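Local atomic coordinates of amidohydrolase (Mycoplasma synoviae, PDB entry 3OVG), a protein that hydrolyses phosphorylated sugar 1,4-lactones, such as D-xylono-1,4-lactone 5-phosphate, with the help of two zinc ions in a TIM-barrel fold. Residues H201-G206 with T233-C238. Numbering follows the deposited sequence.
Sequences HLIGFG and TGVTLC
In the TIM barrel of this phosphotriesterase-family lactonase, two neighbouring outer helices, 195-205 and 223-233, meet here near their C-terminal ends: I203 on the first touches T233, the last residue of the second, and V235 in the turn leading into strand 236-239. One methyl group does the touching. CD1 of I203 lies 3.5 Å from the carbonyl O of T233 and 3.7 Å from its CB, so it rests on the residue where that helix ends. From a CB that points toward T233, CG1 of I203 lies beside the backbone N (chi1 -70°) and CD1 is extended (chi2 165°), which carries the methyl across, and the two side chains meet at a slant. V235 adds a looser apolar contact, its CG1 4.4 Å from CD1 of I203. The joint is small, burying 91 Å² over both sides, and purely van der Waals. The hydroxyl of T233 is used within its own helix end: OG1 hydrogen-bonds to the carbonyl O of V229 and weakly accepts the N-H of V235 (N to OG1 3.4 Å), bridging the turn at G234, the first residue past the helix, with a positive phi. Helix 195-205 ends at G206 in a Schellman motif, with N of G206 2.9 Å from O of I203. Around this joint, T233 and V235 also pack against A199, about one turn before I203 on helix 195-205, while V235 reaches I212 of strand 212-215. L202, next to I203, touches the same I212 and L171 of helix 165-181, and strand 236-239 lies between parallel strands 212-215 and 269-271 in the barrel.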
loop_
_atom_site.group_PDB
_atom_site.type_symbol
_atom_site.label_atom_id
_atom_site.label_comp_id
_atom_site.label_asym_id
_atom_site.label_seq_id
_atom_site.Cartn_x
_atom_site.Cartn_y
_atom_site.Cartn_z
ATOM N N HIS A 201 32.386 12.280 -15.235
ATOM C CA HIS A 201 32.942 12.193 -13.898
ATOM C C HIS A 201 34.045 11.160 -13.871
ATOM O O HIS A 201 35.131 11.446 -13.403
ATOM C CB HIS A 201 31.862 11.922 -12.829
ATOM C CG HIS A 201 30.865 13.021 -12.711
ATOM N ND1 HIS A 201 29.561 12.814 -12.310
ATOM C CD2 HIS A 201 30.982 14.346 -12.957
ATOM C CE1 HIS A 201 28.918 13.967 -12.320
ATOM N NE2 HIS A 201 29.758 14.910 -12.710
ATOM N N LEU A 202 33.778 9.968 -14.377
ATOM C CA LEU A 202 34.757 8.888 -14.317
ATOM C C LEU A 202 36.041 9.331 -14.978
ATOM O O LEU A 202 37.120 9.110 -14.449
ATOM C CB LEU A 202 34.219 7.616 -15.003
ATOM C CG LEU A 202 33.142 6.904 -14.207
ATOM C CD1 LEU A 202 32.598 5.810 -15.092
ATOM C CD2 LEU A 202 33.725 6.329 -12.915
ATOM N N ILE A 203 35.903 9.938 -16.152
ATOM C CA ILE A 203 37.027 10.428 -16.905
ATOM C C ILE A 203 37.684 11.562 -16.159
ATOM O O ILE A 203 38.889 11.675 -16.154
ATOM C CB ILE A 203 36.573 10.919 -18.293
ATOM C CG1 ILE A 203 36.148 9.723 -19.160
ATOM C CG2 ILE A 203 37.681 11.741 -18.928
ATOM C CD1 ILE A 203 35.312 10.119 -20.449
ATOM N N GLY A 204 36.885 12.386 -15.491
ATOM C CA GLY A 204 37.435 13.435 -14.651
ATOM C C GLY A 204 38.290 12.913 -13.495
ATOM O O GLY A 204 39.239 13.581 -13.066
ATOM N N PHE A 205 37.949 11.747 -12.957
ATOM C CA PHE A 205 38.780 11.158 -11.917
ATOM C C PHE A 205 40.071 10.584 -12.501
ATOM O O PHE A 205 40.995 10.272 -11.760
ATOM C CB PHE A 205 38.046 10.061 -11.157
ATOM C CG PHE A 205 37.054 10.570 -10.182
ATOM C CD1 PHE A 205 37.472 11.259 -9.053
ATOM C CD2 PHE A 205 35.701 10.363 -10.394
ATOM C CE1 PHE A 205 36.543 11.723 -8.121
ATOM C CE2 PHE A 205 34.759 10.824 -9.486
ATOM C CZ PHE A 205 35.173 11.515 -8.343
ATOM N N GLY A 206 40.113 10.420 -13.821
ATOM C CA GLY A 206 41.286 9.852 -14.455
ATOM C C GLY A 206 41.032 8.476 -15.061
ATOM O O GLY A 206 41.950 7.845 -15.563
ATOM N N THR A 233 32.598 11.717 -25.066
ATOM C CA THR A 233 33.357 11.024 -24.013
ATOM C C THR A 233 34.113 9.769 -24.448
ATOM O O THR A 233 35.138 9.409 -23.849
ATOM C CB THR A 233 32.465 10.675 -22.816
ATOM O OG1 THR A 233 31.562 9.599 -23.167
ATOM C CG2 THR A 233 31.673 11.925 -22.377
ATOM N N GLY A 234 33.619 9.112 -25.487
ATOM C CA GLY A 234 34.293 7.952 -26.036
ATOM C C GLY A 234 33.984 6.675 -25.268
ATOM O O GLY A 234 34.650 5.647 -25.460
ATOM N N VAL A 235 33.000 6.727 -24.375
ATOM C CA VAL A 235 32.634 5.546 -23.596
ATOM C C VAL A 235 31.825 4.610 -24.485
ATOM O O VAL A 235 31.582 4.911 -25.653
ATOM C CB VAL A 235 31.858 5.886 -22.297
ATOM C CG1 VAL A 235 32.726 6.738 -21.352
ATOM C CG2 VAL A 235 30.526 6.568 -22.610
ATOM N N THR A 236 31.451 3.457 -23.944
ATOM C CA THR A 236 30.671 2.453 -24.687
ATOM C C THR A 236 29.306 2.308 -23.988
ATOM O O THR A 236 29.213 2.273 -22.736
ATOM C CB THR A 236 31.445 1.105 -24.743
ATOM O OG1 THR A 236 32.665 1.294 -25.460
ATOM C CG2 THR A 236 30.626 -0.046 -25.372
ATOM N N LEU A 237 28.255 2.292 -24.795
ATOM C CA LEU A 237 26.893 2.100 -24.304
ATOM C C LEU A 237 26.582 0.609 -24.321
ATOM O O LEU A 237 26.645 -0.013 -25.366
ATOM C CB LEU A 237 25.874 2.884 -25.180
ATOM C CG LEU A 237 26.184 4.383 -25.343
ATOM C CD1 LEU A 237 25.129 5.166 -26.146
ATOM C CD2 LEU A 237 26.444 5.040 -23.958
ATOM N N CYS A 238 26.302 0.030 -23.152
ATOM C CA CYS A 238 25.855 -1.358 -23.057
ATOM C C CYS A 238 24.338 -1.391 -23.044
ATOM O O CYS A 238 23.718 -1.069 -22.055
ATOM C CB CYS A 238 26.395 -2.050 -21.798
ATOM S SG CYS A 238 25.878 -3.800 -21.685
#